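Local structure of fructuronate-tagaturonate epimerase UxaE from Cohnella laeviribosi in complex with 1 glycerol (Cohnella laeviribosi, 6ILB) at residues I187-A192 against E274-T279; Q392-H397 against G443-A448; E400-Y405 against L438-G443. The protein probably catalyses the metal-dependent epimerization of D-tagaturonate to D-fructuronate, using a divalent cation such as zinc. All coordinates share one frame; numbering follows the deposited sequence.

Contact 1. Residues I187-A192 against E274-T279; sequences IDNEAA and ETLAPT. Unlike the reference sequence in segment 274-279: A277 (reference Thr).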
ATOM      1  N   ILE A 187      -3.686  14.973 -15.421  1.00 54.66           N
ATOM      2  CA  ILE A 187      -2.385  15.615 -15.576  1.00 62.49           C
ATOM      3  C   ILE A 187      -2.102  15.790 -17.060  1.00 57.85           C
ATOM      4  O   ILE A 187      -2.268  14.852 -17.850  1.00 66.04           O
ATOM      5  CB  ILE A 187      -1.272  14.804 -14.897  1.00 61.20           C
ATOM      6  CG1 ILE A 187      -1.428  14.827 -13.375  1.00 57.28           C
ATOM      7  CG2 ILE A 187       0.088  15.353 -15.301  1.00 52.68           C
ATOM      8  CD1 ILE A 187      -1.083  16.153 -12.779  1.00 58.61           C
ATOM      9  N   ASP A 188      -1.676  16.987 -17.447  1.00 54.23           N
ATOM     10  CA  ASP A 188      -1.367  17.289 -18.845  1.00 61.22           C
ATOM     11  C   ASP A 188       0.136  17.121 -19.058  1.00 59.50           C
ATOM     12  O   ASP A 188       0.904  18.086 -19.000  1.00 59.81           O
ATOM     13  CB  ASP A 188      -1.837  18.694 -19.219  1.00 58.95           C
ATOM     14  CG  ASP A 188      -1.900  18.897 -20.716  1.00 68.00           C
ATOM     15  OD1 ASP A 188      -0.962  18.447 -21.416  1.00 68.23           O
ATOM     16  OD2 ASP A 188      -2.887  19.493 -21.196  1.00 77.50           O
ATOM     17  N   ASN A 189       0.549  15.882 -19.338  1.00 59.57           N
ATOM     18  CA  ASN A 189       1.969  15.596 -19.531  1.00 61.12           C
ATOM     19  C   ASN A 189       2.526  16.274 -20.782  1.00 69.51           C
ATOM     20  O   ASN A 189       3.661  16.771 -20.766  1.00 68.60           O
ATOM     21  CB  ASN A 189       2.178  14.089 -19.585  1.00 58.48           C
ATOM     22  CG  ASN A 189       2.129  13.453 -18.206  1.00 68.49           C
ATOM     23  OD1 ASN A 189       2.853  13.859 -17.290  1.00 67.63           O
ATOM     24  ND2 ASN A 189       1.272  12.454 -18.049  1.00 68.50           N
ATOM     25  N   GLU A 190       1.747  16.290 -21.875  1.00 68.97           N
ATOM     26  CA  GLU A 190       2.080  17.074 -23.062  1.00 67.99           C
ATOM     27  C   GLU A 190       2.623  18.446 -22.696  1.00 63.89           C
ATOM     28  O   GLU A 190       3.684  18.853 -23.173  1.00 63.17           O
ATOM     29  CB  GLU A 190       0.840  17.233 -23.952  1.00 71.80           C
ATOM     30  CG  GLU A 190       0.939  18.390 -24.969  1.00 79.04           C
ATOM     31  CD  GLU A 190       0.372  19.729 -24.459  1.00 82.50           C
ATOM     32  OE1 GLU A 190      -0.696  19.729 -23.798  1.00 79.95           O
ATOM     33  OE2 GLU A 190       1.006  20.785 -24.727  1.00 81.58           O
ATOM     34  N   ALA A 191       1.896  19.172 -21.842  1.00 66.07           N
ATOM     35  CA  ALA A 191       2.350  20.492 -21.414  1.00 63.29           C
ATOM     36  C   ALA A 191       3.612  20.418 -20.559  1.00 60.93           C
ATOM     37  O   ALA A 191       4.418  21.357 -20.572  1.00 61.35           O
ATOM     38  CB  ALA A 191       1.236  21.207 -20.657  1.00 54.55           C
ATOM     39  N   ALA A 192       3.806  19.319 -19.822  1.00 62.54           N
ATOM     40  CA  ALA A 192       4.986  19.201 -18.966  1.00 65.59           C
ATOM     41  C   ALA A 192       6.278  19.119 -19.772  1.00 71.12           C
ATOM     42  O   ALA A 192       7.338  19.530 -19.284  1.00 71.90           O
ATOM     43  CB  ALA A 192       4.864  17.974 -18.062  1.00 65.18           C
ATOM     44  N   GLU A 274       2.651  10.511 -11.063  1.00 71.90           N
ATOM     45  CA  GLU A 274       2.433   9.893 -12.374  1.00 72.94           C
ATOM     46  C   GLU A 274       2.475  10.960 -13.447  1.00 76.67           C
ATOM     47  O   GLU A 274       1.575  11.139 -14.267  1.00 78.15           O
ATOM     48  CB  GLU A 274       1.114   9.131 -12.414  1.00 69.36           C
ATOM     49  CG  GLU A 274       0.825   8.291 -11.183  1.00 72.40           C
ATOM     50  CD  GLU A 274       0.420   9.146  -9.997  1.00 71.95           C
ATOM     51  OE1 GLU A 274       1.089   9.045  -8.949  1.00 77.24           O
ATOM     52  OE2 GLU A 274      -0.536   9.940 -10.105  1.00 69.59           O
ATOM     53  N   THR A 275       3.537  11.735 -13.359  1.00 74.29           N
ATOM     54  CA  THR A 275       3.916  12.713 -14.353  1.00 73.68           C
ATOM     55  C   THR A 275       5.305  12.333 -14.846  1.00 72.75           C
ATOM     56  O   THR A 275       6.158  11.898 -14.064  1.00 77.42           O
ATOM     57  CB  THR A 275       3.849  14.148 -13.762  1.00 71.42           C
ATOM     58  OG1 THR A 275       4.386  15.117 -14.678  1.00 73.92           O
ATOM     59  CG2 THR A 275       4.536  14.234 -12.415  1.00 63.99           C
ATOM     60  N   LEU A 276       5.505  12.433 -16.156  1.00 70.37           N
ATOM     61  CA  LEU A 276       6.792  12.052 -16.720  1.00 69.81           C
ATOM     62  C   LEU A 276       7.878  13.016 -16.292  1.00 68.90           C
ATOM     63  O   LEU A 276       9.048  12.638 -16.221  1.00 72.33           O
ATOM     64  CB  LEU A 276       6.716  11.993 -18.247  1.00 73.14           C
ATOM     65  CG  LEU A 276       5.850  10.868 -18.818  1.00 72.48           C
ATOM     66  CD1 LEU A 276       5.945   9.606 -17.959  1.00 74.07           C
ATOM     67  CD2 LEU A 276       4.405  11.299 -18.989  1.00 70.12           C
ATOM     68  N   ALA A 277       7.515  14.254 -16.026  1.00 68.26           N
ATOM     69  CA  ALA A 277       8.444  15.175 -15.414  1.00 67.37           C
ATOM     70  C   ALA A 277       8.470  14.924 -13.907  1.00 63.59           C
ATOM     71  O   ALA A 277       7.457  14.533 -13.330  1.00 62.46           O
ATOM     72  CB  ALA A 277       8.030  16.621 -15.704  1.00 57.84           C
ATOM     73  N   PRO A 278       9.610  15.098 -13.253  1.00 57.38           N
ATOM     74  CA  PRO A 278       9.592  15.267 -11.800  1.00 60.69           C
ATOM     75  C   PRO A 278       8.725  16.459 -11.415  1.00 61.88           C
ATOM     76  O   PRO A 278       8.440  17.349 -12.227  1.00 56.74           O
ATOM     77  CB  PRO A 278      11.065  15.513 -11.444  1.00 57.85           C
ATOM     78  CG  PRO A 278      11.714  15.914 -12.728  1.00 54.95           C
ATOM     79  CD  PRO A 278      10.967  15.202 -13.805  1.00 56.39           C
ATOM     80  N   THR A 279       8.292  16.459 -10.155  1.00 55.02           N
ATOM     81  CA  THR A 279       7.476  17.543  -9.629  1.00 49.55           C
ATOM     82  C   THR A 279       8.382  18.658  -9.138  1.00 49.77           C
ATOM     83  O   THR A 279       8.957  18.558  -8.054  1.00 50.44           O
ATOM     84  CB  THR A 279       6.588  17.069  -8.486  1.00 52.57           C
ATOM     85  OG1 THR A 279       5.767  15.960  -8.902  1.00 50.46           O
ATOM     86  CG2 THR A 279       5.715  18.239  -8.024  1.00 40.66           C
TER
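The side-chain amide of N189 has L276 over one face, with CD2 of the leucine above CG. The other face is turned toward I187 CG2, which lies 3.7 Å from N189 OD1. Beyond the oxygen end is T275 OG1, close to the level of the amide, and E274 O is 4.0 Å from ND2. The contact joins two loops that follow neighbouring strands of the TIM barrel, 178-181 and 267-271; the first leads into the short helix 189-193, which D188 starts as N-cap by accepting from A191 N. With chi1 at -77°, N189 CG is anti to its own carbonyl carbon and the amide is directed at the 274-279 loop. There OD1 accepts from L276 N at 3.2 Å, the N-H...O angle being 157°, although the donor sits well above the carbonyl plane. T275 OG1 adds at most a weak bond to OD1 at 3.3 Å, since its one proton also has A277 O within reach. With a leucine in place of N189, L276 N would probably lose its acceptor and the loop just after the zinc ligand E274 would be less firmly held. I187 CG2 is 4.2 Å from T275 CB, and I187 also packs on Y244 and A247 of helix 234-259. E274 itself belongs to the zinc site together with H161, S271, D273 and H343. At the opposite end of the contact A192 meets A277, a position where the reference sequence has threonine, CB to CB at 4.2 Å.

Contact 2. Residues Q392-H397 against G443-A448; sequences QYALEH and GLLLQA
Y393, H397, L444, L445 and A448 form most of an apolar helix-helix contact in the helical region that follows the last strand of the TIM barrel, away from the annotated sites. The C-terminal end of helix 384-396 meets the short helix 442-447 here: the axes of their short segments come within 10.1 Å and run at 124° to each other, closer to antiparallel than to parallel. No hydrogen bond crosses the interface, so it is held by side-chain packing. Y393 is the main bridge. Its CG stands anti to the backbone N, chi1 -166°, which carries the ring across to the second helix. L445 meets this ring at its edge, near the plane, with CD2 3.4 Å from Y393 CD2, and the two side chains run past each other in opposite directions. The same methyl also reaches the first helix, 4.5 Å from A394 CB. Farther along the tyrosine, A448 CB approaches obliquely and lies 3.7 Å from Y393 CZ. Outside the pair, F457 makes an edge-to-face contact with Y393, and W372 of helix 369-382 packs against L445.

One turn later in the chain H397 folds back over Y393. Its CE1 lies over the centre of the tyrosine ring. ND1 donates to Y393 O but is modelled so close to it that the length of the bond is doubtful; such a bond would help to hold the imidazole over the ring. While the tyrosine ring meets the second helix, H397 contributes its CB and carbonyl oxygen. L444 closes this other end of the contact: its CD1 methyl rests 3.6 Å from H397 O and 4.0 Å from H397 CB.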
ATOM      1  N   GLN A 392      10.803 -19.544 -14.333  1.00 57.94           N
ATOM      2  CA  GLN A 392      10.743 -19.762 -15.769  1.00 61.63           C
ATOM      3  C   GLN A 392       9.432 -19.246 -16.345  1.00 62.65           C
ATOM      4  O   GLN A 392       9.424 -18.598 -17.397  1.00 58.46           O
ATOM      5  CB  GLN A 392      10.940 -21.246 -16.076  1.00 71.18           C
ATOM      6  CG  GLN A 392      10.954 -21.577 -17.554  1.00 68.64           C
ATOM      7  CD  GLN A 392       9.591 -22.031 -18.035  1.00 83.35           C
ATOM      8  OE1 GLN A 392       8.938 -21.345 -18.821  1.00 87.15           O
ATOM      9  NE2 GLN A 392       9.146 -23.193 -17.550  1.00 84.20           N
ATOM     10  N   TYR A 393       8.315 -19.498 -15.660  1.00 58.36           N
ATOM     11  CA  TYR A 393       7.046 -18.947 -16.116  1.00 57.13           C
ATOM     12  C   TYR A 393       7.102 -17.423 -16.171  1.00 63.98           C
ATOM     13  O   TYR A 393       6.645 -16.813 -17.147  1.00 63.80           O
ATOM     14  CB  TYR A 393       5.910 -19.429 -15.212  1.00 59.23           C
ATOM     15  CG  TYR A 393       4.532 -19.197 -15.786  1.00 67.76           C
ATOM     16  CD1 TYR A 393       3.952 -20.105 -16.678  1.00 69.96           C
ATOM     17  CD2 TYR A 393       3.814 -18.060 -15.458  1.00 68.02           C
ATOM     18  CE1 TYR A 393       2.686 -19.883 -17.208  1.00 63.04           C
ATOM     19  CE2 TYR A 393       2.554 -17.832 -15.982  1.00 71.93           C
ATOM     20  CZ  TYR A 393       1.998 -18.742 -16.857  1.00 66.33           C
ATOM     21  OH  TYR A 393       0.744 -18.486 -17.357  1.00 74.45           O
ATOM     22  N   ALA A 394       7.679 -16.794 -15.140  1.00 57.06           N
ATOM     23  CA  ALA A 394       7.832 -15.344 -15.131  1.00 52.97           C
ATOM     24  C   ALA A 394       8.631 -14.875 -16.338  1.00 59.21           C
ATOM     25  O   ALA A 394       8.232 -13.941 -17.048  1.00 58.09           O
ATOM     26  CB  ALA A 394       8.516 -14.902 -13.835  1.00 57.41           C
ATOM     27  N   LEU A 395       9.770 -15.522 -16.584  1.00 57.58           N
ATOM     28  CA  LEU A 395      10.602 -15.160 -17.727  1.00 60.12           C
ATOM     29  C   LEU A 395       9.822 -15.195 -19.048  1.00 64.18           C
ATOM     30  O   LEU A 395      10.000 -14.316 -19.898  1.00 61.13           O
ATOM     31  CB  LEU A 395      11.807 -16.096 -17.781  1.00 60.83           C
ATOM     32  CG  LEU A 395      13.099 -15.543 -17.188  1.00 63.96           C
ATOM     33  CD1 LEU A 395      14.182 -16.606 -17.174  1.00 62.37           C
ATOM     34  CD2 LEU A 395      13.523 -14.358 -18.006  1.00 52.99           C
ATOM     35  N   GLU A 396       8.961 -16.204 -19.246  1.00 62.86           N
ATOM     36  CA  GLU A 396       8.291 -16.368 -20.536  1.00 64.15           C
ATOM     37  C   GLU A 396       7.154 -15.382 -20.756  1.00 71.51           C
ATOM     38  O   GLU A 396       6.769 -15.154 -21.907  1.00 80.19           O
ATOM     39  CB  GLU A 396       7.730 -17.786 -20.681  1.00 72.94           C
ATOM     40  CG  GLU A 396       8.697 -18.821 -21.231  1.00 75.62           C
ATOM     41  CD  GLU A 396       8.051 -20.195 -21.321  1.00 90.09           C
ATOM     42  OE1 GLU A 396       6.935 -20.355 -20.769  1.00 92.28           O
ATOM     43  OE2 GLU A 396       8.654 -21.111 -21.930  1.00 93.81           O
ATOM     44  N   HIS A 397       6.581 -14.818 -19.690  1.00 70.12           N
ATOM     45  CA  HIS A 397       5.465 -13.883 -19.807  1.00 68.51           C
ATOM     46  C   HIS A 397       5.858 -12.486 -19.357  1.00 65.51           C
ATOM     47  O   HIS A 397       4.990 -11.659 -19.062  1.00 63.57           O
ATOM     48  CB  HIS A 397       4.260 -14.382 -19.008  1.00 68.21           C
ATOM     49  CG  HIS A 397       3.964 -15.828 -19.224  1.00 69.59           C
ATOM     50  ND1 HIS A 397       4.785 -16.828 -18.753  1.00 70.68           N
ATOM     51  CD2 HIS A 397       2.953 -16.444 -19.881  1.00 65.04           C
ATOM     52  CE1 HIS A 397       4.295 -17.998 -19.114  1.00 74.94           C
ATOM     53  NE2 HIS A 397       3.178 -17.794 -19.790  1.00 73.28           N
ATOM     54  N   GLY A 443       0.577 -11.120 -10.967  1.00 59.46           N
ATOM     55  CA  GLY A 443      -0.769 -11.380 -11.431  1.00 58.34           C
ATOM     56  C   GLY A 443      -0.802 -12.567 -12.360  1.00 62.31           C
ATOM     57  O   GLY A 443      -1.685 -13.423 -12.268  1.00 64.54           O
ATOM     58  N   LEU A 444       0.186 -12.650 -13.245  1.00 60.27           N
ATOM     59  CA  LEU A 444       0.271 -13.767 -14.163  1.00 58.67           C
ATOM     60  C   LEU A 444       0.563 -15.067 -13.433  1.00 61.00           C
ATOM     61  O   LEU A 444       0.062 -16.123 -13.836  1.00 64.16           O
ATOM     62  CB  LEU A 444       1.337 -13.472 -15.210  1.00 55.50           C
ATOM     63  CG  LEU A 444       0.942 -12.312 -16.130  1.00 60.94           C
ATOM     64  CD1 LEU A 444       2.177 -11.745 -16.818  1.00 61.90           C
ATOM     65  CD2 LEU A 444      -0.088 -12.765 -17.160  1.00 58.01           C
ATOM     66  N   LEU A 445       1.352 -15.021 -12.358  1.00 54.03           N
ATOM     67  CA  LEU A 445       1.628 -16.264 -11.652  1.00 62.93           C
ATOM     68  C   LEU A 445       0.440 -16.723 -10.809  1.00 66.66           C
ATOM     69  O   LEU A 445       0.222 -17.930 -10.650  1.00 62.09           O
ATOM     70  CB  LEU A 445       2.867 -16.120 -10.785  1.00 56.24           C
ATOM     71  CG  LEU A 445       4.075 -15.496 -11.475  1.00 61.55           C
ATOM     72  CD1 LEU A 445       5.225 -15.287 -10.511  1.00 59.17           C
ATOM     73  CD2 LEU A 445       4.488 -16.425 -12.565  1.00 62.75           C
ATOM     74  N   LEU A 446      -0.343 -15.784 -10.276  1.00 67.09           N
ATOM     75  CA  LEU A 446      -1.430 -16.130  -9.371  1.00 62.61           C
ATOM     76  C   LEU A 446      -2.624 -16.718 -10.109  1.00 65.34           C
ATOM     77  O   LEU A 446      -3.301 -17.592  -9.562  1.00 66.15           O
ATOM     78  CB  LEU A 446      -1.860 -14.895  -8.581  1.00 55.36           C
ATOM     79  CG  LEU A 446      -1.343 -14.676  -7.161  1.00 56.25           C
ATOM     80  CD1 LEU A 446       0.145 -14.977  -7.002  1.00 62.77           C
ATOM     81  CD2 LEU A 446      -1.647 -13.269  -6.704  1.00 64.80           C
ATOM     82  N   GLN A 447      -2.887 -16.262 -11.339  1.00 64.10           N
ATOM     83  CA  GLN A 447      -4.039 -16.691 -12.124  1.00 69.97           C
ATOM     84  C   GLN A 447      -3.766 -17.913 -13.005  1.00 74.32           C
ATOM     85  O   GLN A 447      -4.719 -18.604 -13.391  1.00 74.43           O
ATOM     86  CB  GLN A 447      -4.537 -15.533 -13.010  1.00 67.12           C
ATOM     87  CG  GLN A 447      -4.904 -14.241 -12.268  1.00 69.13           C
ATOM     88  CD  GLN A 447      -6.392 -14.124 -11.893  1.00 75.98           C
ATOM     89  OE1 GLN A 447      -6.904 -14.862 -11.042  1.00 76.13           O
ATOM     90  NE2 GLN A 447      -7.084 -13.176 -12.523  1.00 72.46           N
ATOM     91  N   ALA A 448      -2.503 -18.204 -13.322  1.00 68.12           N
ATOM     92  CA  ALA A 448      -2.177 -19.291 -14.242  1.00 70.07           C
ATOM     93  C   ALA A 448      -2.795 -20.614 -13.800  1.00 74.35           C
ATOM     94  O   ALA A 448      -2.733 -20.993 -12.626  1.00 75.21           O
ATOM     95  CB  ALA A 448      -0.659 -19.443 -14.362  1.00 68.47           C
TER

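Contact 3. Residues E400-Y405 against L438-G443; sequences EATAYY and LHITYG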
ATOM      1  N   GLU A 400       4.541  -9.295 -21.256  1.00 71.99           N
ATOM      2  CA  GLU A 400       3.154  -8.939 -20.993  1.00 69.54           C
ATOM      3  C   GLU A 400       3.059  -7.937 -19.852  1.00 74.45           C
ATOM      4  O   GLU A 400       2.434  -6.876 -19.983  1.00 78.05           O
ATOM      5  CB  GLU A 400       2.350 -10.202 -20.674  1.00 65.48           C
ATOM      6  CG  GLU A 400       1.008 -10.288 -21.398  1.00 75.37           C
ATOM      7  CD  GLU A 400       0.130 -11.448 -20.921  1.00 83.28           C
ATOM      8  OE1 GLU A 400      -0.820 -11.183 -20.149  1.00 88.02           O
ATOM      9  OE2 GLU A 400       0.362 -12.612 -21.335  1.00 78.98           O
ATOM     10  N   ALA A 401       3.715  -8.243 -18.732  1.00 68.96           N
ATOM     11  CA  ALA A 401       3.546  -7.456 -17.519  1.00 69.55           C
ATOM     12  C   ALA A 401       4.174  -6.067 -17.603  1.00 69.63           C
ATOM     13  O   ALA A 401       3.792  -5.187 -16.824  1.00 69.06           O
ATOM     14  CB  ALA A 401       4.119  -8.218 -16.321  1.00 67.37           C
ATOM     15  N   THR A 402       5.112  -5.832 -18.524  1.00 68.19           N
ATOM     16  CA  THR A 402       5.692  -4.492 -18.603  1.00 72.63           C
ATOM     17  C   THR A 402       4.730  -3.467 -19.187  1.00 69.40           C
ATOM     18  O   THR A 402       5.041  -2.272 -19.179  1.00 69.94           O
ATOM     19  CB  THR A 402       6.997  -4.507 -19.406  1.00 69.77           C
ATOM     20  OG1 THR A 402       6.713  -4.622 -20.808  1.00 71.83           O
ATOM     21  CG2 THR A 402       7.853  -5.675 -18.955  1.00 67.34           C
ATOM     22  N   ALA A 403       3.577  -3.902 -19.688  1.00 67.74           N
ATOM     23  CA  ALA A 403       2.512  -2.957 -19.976  1.00 71.87           C
ATOM     24  C   ALA A 403       2.032  -2.261 -18.706  1.00 78.67           C
ATOM     25  O   ALA A 403       1.667  -1.081 -18.747  1.00 86.38           O
ATOM     26  CB  ALA A 403       1.353  -3.674 -20.663  1.00 74.27           C
ATOM     27  N   TYR A 404       2.055  -2.960 -17.566  1.00 76.28           N
ATOM     28  CA  TYR A 404       1.392  -2.500 -16.347  1.00 79.60           C
ATOM     29  C   TYR A 404       2.306  -1.709 -15.410  1.00 77.17           C
ATOM     30  O   TYR A 404       1.883  -0.689 -14.854  1.00 72.77           O
ATOM     31  CB  TYR A 404       0.785  -3.699 -15.610  1.00 77.57           C
ATOM     32  CG  TYR A 404      -0.428  -4.263 -16.319  1.00 82.78           C
ATOM     33  CD1 TYR A 404      -1.638  -3.581 -16.300  1.00 91.56           C
ATOM     34  CD2 TYR A 404      -0.360  -5.451 -17.035  1.00 79.93           C
ATOM     35  CE1 TYR A 404      -2.760  -4.074 -16.945  1.00 88.57           C
ATOM     36  CE2 TYR A 404      -1.476  -5.952 -17.694  1.00 91.53           C
ATOM     37  CZ  TYR A 404      -2.679  -5.257 -17.645  1.00 93.32           C
ATOM     38  OH  TYR A 404      -3.806  -5.736 -18.293  1.00 81.36           O
ATOM     39  N   TYR A 405       3.545  -2.149 -15.213  1.00 72.13           N
ATOM     40  CA  TYR A 405       4.506  -1.428 -14.388  1.00 70.00           C
ATOM     41  C   TYR A 405       5.689  -1.030 -15.260  1.00 66.28           C
ATOM     42  O   TYR A 405       6.045  -1.756 -16.195  1.00 72.62           O
ATOM     43  CB  TYR A 405       4.951  -2.290 -13.175  1.00 66.04           C
ATOM     44  CG  TYR A 405       3.784  -2.800 -12.332  1.00 59.81           C
ATOM     45  CD1 TYR A 405       3.003  -3.871 -12.760  1.00 60.15           C
ATOM     46  CD2 TYR A 405       3.446  -2.188 -11.128  1.00 58.15           C
ATOM     47  CE1 TYR A 405       1.929  -4.331 -12.005  1.00 61.40           C
ATOM     48  CE2 TYR A 405       2.381  -2.636 -10.366  1.00 58.59           C
ATOM     49  CZ  TYR A 405       1.622  -3.711 -10.810  1.00 64.28           C
ATOM     50  OH  TYR A 405       0.556  -4.164 -10.061  1.00 58.89           O
ATOM     51  N   LEU A 438      10.073 -11.026 -10.860  1.00 52.51           N
ATOM     52  CA  LEU A 438       9.017 -11.652 -10.061  1.00 55.41           C
ATOM     53  C   LEU A 438       8.087 -10.668  -9.377  1.00 49.68           C
ATOM     54  O   LEU A 438       7.004 -11.054  -8.949  1.00 51.37           O
ATOM     55  CB  LEU A 438       9.622 -12.563  -8.998  1.00 46.85           C
ATOM     56  CG  LEU A 438      10.191 -13.716  -9.833  1.00 57.21           C
ATOM     57  CD1 LEU A 438      11.679 -13.948  -9.611  1.00 60.29           C
ATOM     58  CD2 LEU A 438       9.375 -14.989  -9.690  1.00 55.14           C
ATOM     59  N   HIS A 439       8.481  -9.413  -9.246  1.00 48.63           N
ATOM     60  CA  HIS A 439       7.590  -8.418  -8.672  1.00 51.18           C
ATOM     61  C   HIS A 439       6.385  -8.204  -9.575  1.00 55.38           C
ATOM     62  O   HIS A 439       5.239  -8.454  -9.185  1.00 47.51           O
ATOM     63  CB  HIS A 439       8.376  -7.125  -8.470  1.00 53.17           C
ATOM     64  CG  HIS A 439       7.707  -6.114  -7.604  1.00 55.00           C
ATOM     65  ND1 HIS A 439       6.405  -5.703  -7.795  1.00 55.79           N
ATOM     66  CD2 HIS A 439       8.186  -5.389  -6.564  1.00 53.70           C
ATOM     67  CE1 HIS A 439       6.105  -4.785  -6.892  1.00 56.88           C
ATOM     68  NE2 HIS A 439       7.173  -4.569  -6.141  1.00 50.56           N
ATOM     69  N   ILE A 440       6.637  -7.765 -10.812  1.00 53.44           N
ATOM     70  CA  ILE A 440       5.552  -7.332 -11.686  1.00 50.94           C
ATOM     71  C   ILE A 440       4.795  -8.473 -12.344  1.00 56.09           C
ATOM     72  O   ILE A 440       3.769  -8.228 -12.985  1.00 61.56           O
ATOM     73  CB  ILE A 440       6.090  -6.403 -12.785  1.00 56.58           C
ATOM     74  CG1 ILE A 440       6.810  -7.221 -13.846  1.00 53.68           C
ATOM     75  CG2 ILE A 440       6.977  -5.305 -12.205  1.00 53.99           C
ATOM     76  CD1 ILE A 440       7.088  -6.440 -15.065  1.00 58.39           C
ATOM     77  N   THR A 441       5.245  -9.715 -12.198  1.00 54.73           N
ATOM     78  CA  THR A 441       4.565 -10.843 -12.812  1.00 51.95           C
ATOM     79  C   THR A 441       3.620 -11.557 -11.854  1.00 59.58           C
ATOM     80  O   THR A 441       3.098 -12.622 -12.202  1.00 58.86           O
ATOM     81  CB  THR A 441       5.592 -11.823 -13.349  1.00 50.28           C
ATOM     82  OG1 THR A 441       6.620 -11.953 -12.370  1.00 58.34           O
ATOM     83  CG2 THR A 441       6.194 -11.305 -14.654  1.00 52.25           C
ATOM     84  N   TYR A 442       3.387 -10.990 -10.662  1.00 58.33           N
ATOM     85  CA  TYR A 442       2.561 -11.641  -9.644  1.00 58.35           C
ATOM     86  C   TYR A 442       1.183 -12.012 -10.185  1.00 60.97           C
ATOM     87  O   TYR A 442       0.653 -13.090  -9.888  1.00 56.28           O
ATOM     88  CB  TYR A 442       2.415 -10.718  -8.424  1.00 52.47           C
ATOM     89  CG  TYR A 442       1.531  -9.514  -8.695  1.00 51.94           C
ATOM     90  CD1 TYR A 442       2.005  -8.416  -9.386  1.00 59.18           C
ATOM     91  CD2 TYR A 442       0.207  -9.492  -8.289  1.00 58.46           C
ATOM     92  CE1 TYR A 442       1.184  -7.314  -9.647  1.00 58.25           C
ATOM     93  CE2 TYR A 442      -0.610  -8.401  -8.544  1.00 57.26           C
ATOM     94  CZ  TYR A 442      -0.121  -7.320  -9.225  1.00 52.88           C
ATOM     95  OH  TYR A 442      -0.950  -6.242  -9.478  1.00 55.95           O
ATOM     96  N   GLY A 443       0.577 -11.120 -10.967  1.00 59.46           N
ATOM     97  CA  GLY A 443      -0.769 -11.380 -11.431  1.00 58.34           C
ATOM     98  C   GLY A 443      -0.802 -12.567 -12.360  1.00 62.31           C
ATOM     99  O   GLY A 443      -1.685 -13.423 -12.268  1.00 64.54           O
TER
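Y405 reaches across to I440 and Y442, and each part of its side chain finds a different partner. CB lies 3.8 Å from I440 CG2, and CG remains near the same methyl. One step on, CD1 passes I440 CB at 4.0 Å, the isoleucine sliding by in the opposite direction. From CE1 onward the neighbour is Y442: Y405 CZ is 3.8 Å from Y442 CE1. The hydroxyl ends the run with a hydrogen bond, Y405 OH to Y442 OH at 2.6 Å. The two side chains cross at about a right angle, each hydroxyl near the plane of the other ring.

Behind the tyrosines, I440 lies on a type I turn from H439 to Y442 that links helices 432-439 and 442-447 in the helical region following the TIM barrel. Its CG1 stands between the backbone N and the carbonyl carbon, chi1 76°, a rotation that carries CD1 to A401 CB at 3.7 Å while CG2 is left for Y405. A401 CB also touches I440 O at 3.4 Å.

R99 makes a cation-pi contact with Y442 and touches Y405 as well, and H439 NE2 is hydrogen-bonded to the phosphate of the phosphoserine at position 346. Either tyrosine hydroxyl could donate in the bond between them, and whichever does so spends its single proton there. The other hydroxyl's proton is not used in this bond. The positive charge of R99 against the Y442 ring would probably make the hydroxyl of that tyrosine a somewhat better donor.

How the contacts relate
Contacts 2 and 3 form one continuous packed region, with centres about 9 Å apart, G443 in common and helix 442-447 used by both. Contact 3 is nested within the chain loop that contact 2 closes. They touch through L444 CD1 and A401 CB at 4.1 Å and through A394 CB and T441 OG1 at 3.8 Å. Contact 1 stands apart, its nearest atoms about 10 Å from contact 3 and about 19 Å from contact 2. It supplies the zinc ligand E274. Contact 3 comes toward the site through Y405, whose side chain is about 4 Å from K311, a predicted metal ligand, and about 9 Å from D160, the predicted proton acceptor.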